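Local coordinates for HIT domain-containing protein (Leishmania major, PDB 3KSV) that is of unknown function but, as a zinc-binding member of the HIT (histidine triad) family, probably acts as a nucleotide hydrolase or transferase through a nucleotidylated histidine, at residues A[31-37]-A[48-53]; A[54-59]-A[102-107]; A[89-95]-A[108-114]. Residues are numbered along the deposited sequence.

Contact 1 of 3, residues A[31-37]-A[48-53]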
loop_
_atom_site.group_PDB
_atom_site.type_symbol
_atom_site.label_atom_id
_atom_site.label_comp_id
_atom_site.label_asym_id
_atom_site.label_seq_id
_atom_site.Cartn_x
_atom_site.Cartn_y
_atom_site.Cartn_z
ATOM N N THR A 31 -9.187 -15.385 2.100
ATOM C CA THR A 31 -8.695 -16.129 0.953
ATOM C C THR A 31 -7.750 -17.152 1.536
ATOM O O THR A 31 -7.602 -17.232 2.757
ATOM C CB THR A 31 -7.994 -15.199 -0.095
ATOM O OG1 THR A 31 -6.849 -14.580 0.489
ATOM C CG2 THR A 31 -8.941 -14.104 -0.577
ATOM N N SER A 32 -7.098 -17.938 0.690
ATOM C CA SER A 32 -6.164 -18.932 1.205
ATOM C C SER A 32 -5.047 -18.301 2.055
ATOM O O SER A 32 -4.709 -18.822 3.120
ATOM C CB SER A 32 -5.566 -19.741 0.060
ATOM O OG SER A 32 -5.180 -18.882 -0.995
ATOM N N LYS A 33 -4.503 -17.169 1.618
ATOM C CA LYS A 33 -3.301 -16.609 2.253
ATOM C C LYS A 33 -3.509 -15.297 3.003
ATOM O O LYS A 33 -2.565 -14.805 3.617
ATOM C CB LYS A 33 -2.189 -16.442 1.201
ATOM C CG LYS A 33 -1.567 -17.753 0.727
ATOM C CD LYS A 33 -0.655 -18.333 1.809
ATOM C CE LYS A 33 0.008 -19.645 1.386
ATOM N NZ LYS A 33 1.139 -20.019 2.316
ATOM N N ALA A 34 -4.734 -14.759 2.993
ATOM C CA ALA A 34 -5.011 -13.403 3.491
ATOM C C ALA A 34 -6.389 -13.263 4.162
ATOM O O ALA A 34 -7.280 -14.057 3.923
ATOM C CB ALA A 34 -4.867 -12.377 2.342
ATOM N N LEU A 35 -6.535 -12.239 4.998
ATOM C CA LEU A 35 -7.784 -11.925 5.665
ATOM C C LEU A 35 -8.061 -10.404 5.624
ATOM O O LEU A 35 -7.128 -9.596 5.647
ATOM C CB LEU A 35 -7.691 -12.415 7.120
ATOM C CG LEU A 35 -8.974 -12.807 7.833
ATOM C CD1 LEU A 35 -9.274 -14.281 7.545
ATOM C CD2 LEU A 35 -8.873 -12.512 9.362
ATOM N N ALA A 36 -9.338 -10.020 5.576
ATOM C CA ALA A 36 -9.760 -8.634 5.732
ATOM C C ALA A 36 -10.787 -8.471 6.856
ATOM O O ALA A 36 -11.649 -9.343 7.075
ATOM C CB ALA A 36 -10.318 -8.102 4.414
ATOM N N PHE A 37 -10.693 -7.345 7.565
ATOM C CA PHE A 37 -11.655 -6.963 8.574
ATOM C C PHE A 37 -11.662 -5.446 8.833
ATOM O O PHE A 37 -10.853 -4.695 8.286
ATOM C CB PHE A 37 -11.412 -7.751 9.860
ATOM C CG PHE A 37 -10.005 -7.741 10.312
ATOM C CD1 PHE A 37 -9.542 -6.722 11.128
ATOM C CD2 PHE A 37 -9.144 -8.750 9.941
ATOM C CE1 PHE A 37 -8.217 -6.700 11.576
ATOM C CE2 PHE A 37 -7.823 -8.750 10.372
ATOM C CZ PHE A 37 -7.349 -7.714 11.192
ATOM N N MET A 48 -10.639 -0.043 6.942
ATOM C CA MET A 48 -10.464 -1.469 7.030
ATOM C C MET A 48 -9.021 -1.844 6.880
ATOM O O MET A 48 -8.182 -1.008 6.554
ATOM C CB MET A 48 -11.342 -2.196 5.993
ATOM C CG MET A 48 -11.021 -1.969 4.519
ATOM S SD MET A 48 -12.021 -3.076 3.502
ATOM C CE MET A 48 -11.314 -4.652 4.056
ATOM N N LEU A 49 -8.761 -3.126 7.149
ATOM C CA LEU A 49 -7.438 -3.708 7.167
ATOM C C LEU A 49 -7.393 -4.968 6.292
ATOM O O LEU A 49 -8.355 -5.733 6.257
ATOM C CB LEU A 49 -7.077 -4.092 8.589
ATOM C CG LEU A 49 -7.091 -2.967 9.629
ATOM C CD1 LEU A 49 -7.118 -3.556 11.044
ATOM C CD2 LEU A 49 -5.921 -2.050 9.464
ATOM N N VAL A 50 -6.288 -5.165 5.579
ATOM C CA VAL A 50 -6.028 -6.405 4.843
ATOM C C VAL A 50 -4.687 -6.946 5.326
ATOM O O VAL A 50 -3.667 -6.263 5.222
ATOM C CB VAL A 50 -5.944 -6.167 3.316
ATOM C CG1 VAL A 50 -5.455 -7.418 2.597
ATOM C CG2 VAL A 50 -7.285 -5.714 2.769
ATOM N N ILE A 51 -4.681 -8.166 5.837
ATOM C CA ILE A 51 -3.463 -8.753 6.391
ATOM C C ILE A 51 -3.154 -10.130 5.784
ATOM O O ILE A 51 -4.069 -10.866 5.410
ATOM C CB ILE A 51 -3.549 -8.887 7.937
ATOM C CG1 ILE A 51 -4.517 -9.975 8.333
ATOM C CG2 ILE A 51 -3.979 -7.559 8.590
ATOM C CD1 ILE A 51 -4.334 -10.422 9.766
ATOM N N PRO A 52 -1.862 -10.487 5.683
ATOM C CA PRO A 52 -1.556 -11.870 5.382
ATOM C C PRO A 52 -1.823 -12.757 6.590
ATOM O O PRO A 52 -1.678 -12.319 7.733
ATOM C CB PRO A 52 -0.062 -11.820 5.075
ATOM C CG PRO A 52 0.439 -10.741 5.941
ATOM C CD PRO A 52 -0.637 -9.700 5.893
ATOM N N LYS A 53 -2.219 -13.994 6.343
ATOM C CA LYS A 53 -2.358 -14.963 7.422
ATOM C C LYS A 53 -0.997 -15.290 8.055
ATOM O O LYS A 53 -0.909 -15.480 9.265
ATOM C CB LYS A 53 -3.041 -16.232 6.914
ATOM C CG LYS A 53 -4.554 -16.075 6.697
ATOM C CD LYS A 53 -5.121 -17.258 5.903
ATOM C CE LYS A 53 -6.637 -17.349 5.977
ATOM N NZ LYS A 53 -7.180 -18.327 4.984
#
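Phe37 turns one face of its ring to Leu49 CB, and its CE1 comes within 3.4 Å of Leu49 CD1; at the ring edge Phe37 CE2 is 3.9 Å from Ile51 CD1. Leu35 shares this face of the sheet and meets Ile51 through Leu35 CB and Ile51 CG1, 4.2 Å apart. Helix 14-20 covers the same face with Phe15 and Ile19. On the other face Ala36 CB touches Met48 CE (3.6 Å) and Val50 CG2 (4.2 Å), and helix 64-82 closes that side.

The backbone explains this alternation. Strands 34-37 and 48-52 run antiparallel, their axes 4.7 Å apart at closest approach, and two hydrogen-bonded pairs hold them: Leu35 N to Ile51 O (2.9 Å) with Ile51 N to Leu35 O (2.8 Å), and Phe37 N to Leu49 O (3.1 Å) with Leu49 N to Phe37 O (2.9 Å). Lys53 N extends the ladder to Lys33 O at 2.9 Å. Beyond the strand, the extended Lys53 side chain reaches back so that its NZ donates to Thr31 O at 2.5 Å and weakly to Ser32 O at 3.1 Å, with Glu30 a long, weak ion-pair partner. Thr31 OG1 itself is hydrogen-bonded to Asp69 of helix 64-82.

Ile51 also packs on His108, the predicted nucleophile, so this antiparallel beta hairpin brings the central sheet of the HIT fold up to the probable active site.

Contact 2 of 3, residues A[54-59]-A[102-107]. With ZN (zinc ion), chain B.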
loop_
_atom_site.group_PDB
_atom_site.type_symbol
_atom_site.label_atom_id
_atom_site.label_comp_id
_atom_site.label_asym_id
_atom_site.label_seq_id
_atom_site.Cartn_x
_atom_site.Cartn_y
_atom_site.Cartn_z
ATOM N N GLU A 54 0.057 -15.319 7.244
ATOM C CA GLU A 54 1.424 -15.576 7.719
ATOM C C GLU A 54 1.861 -14.441 8.650
ATOM O O GLU A 54 1.592 -13.270 8.363
ATOM C CB GLU A 54 2.392 -15.666 6.508
ATOM C CG GLU A 54 3.865 -16.029 6.838
ATOM C CD GLU A 54 4.890 -15.632 5.726
ATOM O OE1 GLU A 54 4.501 -15.230 4.581
ATOM O OE2 GLU A 54 6.112 -15.715 6.025
ATOM N N HIS A 55 2.525 -14.771 9.758
ATOM C CA HIS A 55 3.119 -13.731 10.607
ATOM C C HIS A 55 4.420 -13.224 9.977
ATOM O O HIS A 55 5.508 -13.717 10.285
ATOM C CB HIS A 55 3.375 -14.206 12.052
ATOM C CG HIS A 55 3.867 -13.119 12.966
ATOM N ND1 HIS A 55 3.027 -12.214 13.579
ATOM C CD2 HIS A 55 5.123 -12.780 13.346
ATOM C CE1 HIS A 55 3.743 -11.368 14.297
ATOM N NE2 HIS A 55 5.018 -11.693 14.180
ATOM N N ALA A 56 4.291 -12.245 9.087
ATOM C CA ALA A 56 5.440 -11.481 8.575
ATOM C C ALA A 56 5.419 -10.144 9.294
ATOM O O ALA A 56 4.397 -9.472 9.306
ATOM C CB ALA A 56 5.323 -11.277 7.088
ATOM N N SER A 57 6.517 -9.761 9.925
ATOM C CA SER A 57 6.548 -8.477 10.628
ATOM C C SER A 57 6.613 -7.250 9.667
ATOM O O SER A 57 6.033 -6.192 9.956
ATOM C CB SER A 57 7.696 -8.465 11.639
ATOM O OG SER A 57 8.008 -7.136 12.036
ATOM N N CYS A 58 7.314 -7.406 8.539
ATOM C CA CYS A 58 7.445 -6.353 7.520
ATOM C C CYS A 58 7.177 -6.950 6.121
ATOM O O CYS A 58 7.238 -8.167 5.919
ATOM C CB CYS A 58 8.842 -5.698 7.559
ATOM S SG CYS A 58 9.461 -5.145 9.217
ATOM N N LEU A 59 6.884 -6.083 5.157
ATOM C CA LEU A 59 6.451 -6.525 3.841
ATOM C C LEU A 59 7.524 -7.337 3.142
ATOM O O LEU A 59 7.208 -8.272 2.391
ATOM C CB LEU A 59 6.032 -5.325 2.971
ATOM C CG LEU A 59 5.336 -5.668 1.654
ATOM C CD1 LEU A 59 4.071 -6.479 1.894
ATOM C CD2 LEU A 59 5.014 -4.388 0.838
ATOM N N GLN A 102 4.603 1.757 12.527
ATOM C CA GLN A 102 4.011 0.425 12.644
ATOM C C GLN A 102 3.899 0.089 14.148
ATOM O O GLN A 102 4.861 0.217 14.898
ATOM C CB GLN A 102 4.842 -0.637 11.916
ATOM C CG GLN A 102 4.254 -2.038 12.023
ATOM C CD GLN A 102 5.084 -3.136 11.369
ATOM O OE1 GLN A 102 6.292 -3.008 11.198
ATOM N NE2 GLN A 102 4.416 -4.220 10.976
ATOM N N GLU A 103 2.716 -0.327 14.580
ATOM C CA GLU A 103 2.470 -0.595 16.003
ATOM C C GLU A 103 2.426 -2.109 16.231
ATOM O O GLU A 103 3.257 -2.650 16.963
ATOM C CB GLU A 103 1.180 0.099 16.456
ATOM C CG GLU A 103 1.002 0.247 17.973
ATOM C CD GLU A 103 -0.473 0.445 18.386
ATOM O OE1 GLU A 103 -1.270 0.980 17.572
ATOM O OE2 GLU A 103 -0.829 0.058 19.524
ATOM N N VAL A 104 1.484 -2.795 15.593
ATOM C CA VAL A 104 1.434 -4.260 15.647
ATOM C C VAL A 104 2.492 -4.803 14.687
ATOM O O VAL A 104 2.504 -4.410 13.511
ATOM C CB VAL A 104 0.061 -4.805 15.210
ATOM C CG1 VAL A 104 0.011 -6.315 15.380
ATOM C CG2 VAL A 104 -1.073 -4.131 15.977
ATOM N N PRO A 105 3.383 -5.701 15.168
ATOM C CA PRO A 105 4.454 -6.267 14.346
ATOM C C PRO A 105 4.002 -7.389 13.386
ATOM O O PRO A 105 4.582 -8.484 13.379
ATOM C CB PRO A 105 5.463 -6.784 15.397
ATOM C CG PRO A 105 4.632 -7.154 16.569
ATOM C CD PRO A 105 3.429 -6.214 16.551
ATOM N N HIS A 106 2.978 -7.107 12.578
ATOM C CA HIS A 106 2.442 -8.062 11.595
ATOM C C HIS A 106 1.967 -7.189 10.421
ATOM O O HIS A 106 1.324 -6.152 10.639
ATOM C CB HIS A 106 1.317 -8.895 12.260
ATOM C CG HIS A 106 0.666 -9.934 11.379
ATOM N ND1 HIS A 106 0.428 -11.224 11.805
ATOM C CD2 HIS A 106 0.146 -9.860 10.134
ATOM C CE1 HIS A 106 -0.185 -11.904 10.851
ATOM N NE2 HIS A 106 -0.364 -11.099 9.823
ATOM N N VAL A 107 2.327 -7.562 9.190
ATOM C CA VAL A 107 1.989 -6.738 8.020
ATOM C C VAL A 107 0.476 -6.495 7.991
ATOM O O VAL A 107 -0.321 -7.432 8.097
ATOM C CB VAL A 107 2.408 -7.419 6.702
ATOM C CG1 VAL A 107 1.829 -6.682 5.495
ATOM C CG2 VAL A 107 3.950 -7.503 6.604
HETATM ZN ZN ZN B . 1.109 -11.802 13.879
#
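Gln102 opens the second segment by pointing toward the first: its NE2 donates to Ser57 O at 2.7 Å, joining two loops by a side-chain-to-backbone bond, while its OE1 accepts from Gly97 N. The chain then swings away through Glu103 and Val104 and returns at Pro105, the centre of an inverse gamma turn, whose O lies 3.4 Å from Ser57 CA in a CA-H...O contact. A matching inverse gamma turn is centred on His55 in the first segment.

His106 comes next. Its ND1 binds the zinc ion at 2.3 Å, and His55 ND1 binds the same ion at 2.0 Å; the two rings meet obliquely, their planes at 79°. Cys13 and Cys16 complete the site, and His106 NE2 is hydrogen-bonded to Pro52 O. Val107 finishes the segment: its N donates to Ala56 O at 2.8 Å, and its methyl groups reach Ala56 CB (CG2, 4.0 Å) and Leu59 CD1 (CG1, 4.2 Å).

With both ND1 atoms given to the metal and NE2 of His106 held by a carbonyl, the first histidine of the predicted triad motif is fixed in orientation, consistent with a mainly structural zinc, its four protein ligands being two Cys and two His.

Contact 3 of 3, residues A[89-95]-A[108-114]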
loop_
_atom_site.group_PDB
_atom_site.type_symbol
_atom_site.label_atom_id
_atom_site.label_comp_id
_atom_site.label_asym_id
_atom_site.label_seq_id
_atom_site.Cartn_x
_atom_site.Cartn_y
_atom_site.Cartn_z
ATOM N N GLN A 89 -13.118 8.348 -2.080
ATOM C CA GLN A 89 -11.673 8.458 -2.164
ATOM C C GLN A 89 -11.076 7.765 -0.945
ATOM O O GLN A 89 -11.759 7.591 0.051
ATOM C CB GLN A 89 -11.269 9.917 -2.233
ATOM C CG GLN A 89 -11.927 10.620 -3.418
ATOM C CD GLN A 89 -11.477 12.047 -3.618
ATOM O OE1 GLN A 89 -10.333 12.397 -3.386
ATOM N NE2 GLN A 89 -12.393 12.877 -4.077
ATOM N N TYR A 90 -9.805 7.368 -1.030
ATOM C CA TYR A 90 -9.191 6.593 0.046
ATOM C C TYR A 90 -7.668 6.505 -0.065
ATOM O O TYR A 90 -7.089 6.668 -1.136
ATOM C CB TYR A 90 -9.790 5.169 0.102
ATOM C CG TYR A 90 -9.729 4.441 -1.242
ATOM C CD1 TYR A 90 -8.689 3.562 -1.541
ATOM C CD2 TYR A 90 -10.720 4.620 -2.190
ATOM C CE1 TYR A 90 -8.635 2.918 -2.745
ATOM C CE2 TYR A 90 -10.668 3.976 -3.412
ATOM C CZ TYR A 90 -9.628 3.129 -3.670
ATOM O OH TYR A 90 -9.564 2.508 -4.882
ATOM N N ASN A 91 -7.024 6.222 1.061
ATOM C CA ASN A 91 -5.593 6.013 1.081
ATOM C C ASN A 91 -5.302 4.565 1.490
ATOM O O ASN A 91 -6.004 3.993 2.352
ATOM C CB ASN A 91 -4.917 6.970 2.050
ATOM C CG ASN A 91 -5.032 8.424 1.627
ATOM O OD1 ASN A 91 -5.922 9.130 2.092
ATOM N ND2 ASN A 91 -4.125 8.889 0.755
ATOM N N VAL A 92 -4.297 3.973 0.838
ATOM C CA VAL A 92 -3.768 2.680 1.218
ATOM C C VAL A 92 -2.394 2.930 1.863
ATOM O O VAL A 92 -1.524 3.573 1.284
ATOM C CB VAL A 92 -3.639 1.727 0.010
ATOM C CG1 VAL A 92 -2.977 0.401 0.442
ATOM C CG2 VAL A 92 -5.027 1.451 -0.593
ATOM N N LEU A 93 -2.221 2.411 3.076
ATOM C CA LEU A 93 -1.052 2.661 3.877
ATOM C C LEU A 93 -0.599 1.378 4.536
ATOM O O LEU A 93 -1.389 0.671 5.142
ATOM C CB LEU A 93 -1.367 3.679 4.960
ATOM C CG LEU A 93 -0.190 4.026 5.877
ATOM C CD1 LEU A 93 0.834 4.854 5.087
ATOM C CD2 LEU A 93 -0.703 4.773 7.082
ATOM N N GLN A 94 0.700 1.081 4.433
ATOM C CA GLN A 94 1.267 -0.095 5.103
ATOM C C GLN A 94 2.604 0.307 5.671
ATOM O O GLN A 94 3.470 0.758 4.939
ATOM C CB GLN A 94 1.415 -1.239 4.118
ATOM C CG GLN A 94 1.721 -2.587 4.764
ATOM C CD GLN A 94 3.192 -2.859 4.835
ATOM O OE1 GLN A 94 3.923 -2.530 3.901
ATOM N NE2 GLN A 94 3.655 -3.452 5.958
ATOM N N ASN A 95 2.752 0.123 6.983
ATOM C CA ASN A 95 3.883 0.640 7.741
ATOM C C ASN A 95 4.878 -0.478 8.152
ATOM O O ASN A 95 4.471 -1.580 8.518
ATOM C CB ASN A 95 3.337 1.304 8.989
ATOM C CG ASN A 95 2.403 2.452 8.674
ATOM O OD1 ASN A 95 2.577 3.171 7.696
ATOM N ND2 ASN A 95 1.434 2.650 9.524
ATOM N N HIS A 108 0.079 -5.226 7.881
ATOM C CA HIS A 108 -1.319 -4.894 7.665
ATOM C C HIS A 108 -1.435 -3.652 6.790
ATOM O O HIS A 108 -0.780 -2.642 7.038
ATOM C CB HIS A 108 -2.074 -4.743 8.985
ATOM C CG HIS A 108 -1.418 -3.824 9.965
ATOM N ND1 HIS A 108 -0.226 -4.129 10.583
ATOM C CD2 HIS A 108 -1.813 -2.633 10.474
ATOM C CE1 HIS A 108 0.091 -3.158 11.420
ATOM N NE2 HIS A 108 -0.851 -2.236 11.372
ATOM N N PHE A 109 -2.241 -3.783 5.741
ATOM C CA PHE A 109 -2.580 -2.693 4.847
ATOM C C PHE A 109 -3.849 -2.019 5.349
ATOM O O PHE A 109 -4.884 -2.647 5.458
ATOM C CB PHE A 109 -2.822 -3.224 3.427
ATOM C CG PHE A 109 -1.580 -3.586 2.701
ATOM C CD1 PHE A 109 -0.999 -2.684 1.816
ATOM C CD2 PHE A 109 -0.974 -4.813 2.915
ATOM C CE1 PHE A 109 0.136 -2.991 1.162
ATOM C CE2 PHE A 109 0.185 -5.138 2.252
ATOM C CZ PHE A 109 0.742 -4.228 1.357
ATOM N N HIS A 110 -3.761 -0.738 5.656
ATOM C CA HIS A 110 -4.923 0.068 5.966
ATOM C C HIS A 110 -5.532 0.517 4.626
ATOM O O HIS A 110 -4.780 0.943 3.722
ATOM C CB HIS A 110 -4.496 1.321 6.738
ATOM C CG HIS A 110 -3.790 1.058 8.041
ATOM N ND1 HIS A 110 -4.445 1.055 9.250
ATOM C CD2 HIS A 110 -2.473 0.883 8.328
ATOM C CE1 HIS A 110 -3.569 0.855 10.219
ATOM N NE2 HIS A 110 -2.364 0.744 9.686
ATOM N N ILE A 111 -6.864 0.421 4.498
ATOM C CA ILE A 111 -7.609 1.117 3.428
ATOM C C ILE A 111 -8.525 2.124 4.095
ATOM O O ILE A 111 -9.494 1.734 4.748
ATOM C CB ILE A 111 -8.407 0.183 2.479
ATOM C CG1 ILE A 111 -7.583 -1.056 2.056
ATOM C CG2 ILE A 111 -8.831 0.971 1.191
ATOM C CD1 ILE A 111 -7.377 -2.088 3.163
ATOM N N ILE A 112 -8.195 3.416 3.966
ATOM C CA ILE A 112 -8.776 4.470 4.815
ATOM C C ILE A 112 -9.582 5.444 3.962
ATOM O O ILE A 112 -8.987 6.189 3.178
ATOM C CB ILE A 112 -7.687 5.279 5.569
ATOM C CG1 ILE A 112 -6.700 4.372 6.319
ATOM C CG2 ILE A 112 -8.321 6.209 6.581
ATOM C CD1 ILE A 112 -5.376 5.027 6.585
ATOM N N PRO A 113 -10.938 5.447 4.094
ATOM C CA PRO A 113 -11.789 6.394 3.365
ATOM C C PRO A 113 -11.411 7.826 3.681
ATOM O O PRO A 113 -11.103 8.141 4.836
ATOM C CB PRO A 113 -13.191 6.106 3.903
ATOM C CG PRO A 113 -13.121 4.664 4.331
ATOM C CD PRO A 113 -11.738 4.450 4.827
ATOM N N LYS A 114 -11.395 8.667 2.651
ATOM C CA LYS A 114 -11.124 10.090 2.809
ATOM C C LYS A 114 -12.389 10.802 2.401
ATOM O O LYS A 114 -12.613 11.144 1.235
ATOM C CB LYS A 114 -9.925 10.551 1.956
ATOM C CG LYS A 114 -9.475 12.000 2.245
ATOM C CD LYS A 114 -8.830 12.097 3.632
ATOM C CE LYS A 114 -8.202 13.434 3.940
ATOM N NZ LYS A 114 -7.280 13.863 2.869
HETATM O O HOH W 1 -14.282 11.104 -0.974
HETATM O O HOH W 2 -7.780 8.642 4.124
HETATM O O HOH W 3 -5.185 11.379 2.875
#
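This antiparallel ladder belongs to the HIT-fold sheet; just before strand 109-114 stands His108, the predicted nucleophile, its ND1 hydrogen-bonded to His106 O. Gln89 O accepts a hydrogen bond from Lys114 N at 2.8 Å. Tyr90 follows, setting CD1 against Ile111 CG2 at 3.8 Å on the face covered by helix 64-82. Asn91 pairs both ways with Ile112, Asn91 N to Ile112 O at 2.9 Å and Ile112 N to Asn91 O at 2.8 Å, while its ND2 is hydrogen-bonded to Asn95 OD1 of the second subunit; the outer edge of strand 89-96 pairs antiparallel with a strand of that subunit, carrying the sheet across the dimer. Val92 CG1 touches Phe109 CD1 (3.9 Å) on the helix-covered face. Leu93 and His110 form a second pair of backbone hydrogen bonds, Leu93 N to His110 O at 3.0 Å and His110 N to Leu93 O at 2.8 Å; His110 ND1 is hydrogen-bonded to His47. Finally, Gln94 places CG 3.7 Å from the centroid of the Phe109 ring, almost on its normal, in a CH-pi contact.

Overall arrangement
Followed from the N terminus, contact 1 closes first: a short connection joins its two strands into a hairpin. Residues 54-59 then leave that hairpin directly, and contact 2 waits for 102-107, so its long loop takes in helix 64-82 and strand 89-96. Contact 3 begins within that loop at 89-95 and ends after it at 108-114, so contacts 2 and 3 cross, whereas contact 1 stands in series with both. Strand 109-114 lies beside strand 48-52, where Val50 N meets Phe109 O, fusing the ladders of contacts 1 and 3 into one sheet. Contact 2 joins the two loops at the zinc end and is linked to that sheet by Pro52 O and His106 NE2, and by Val107 and Leu59 packing on Gln94.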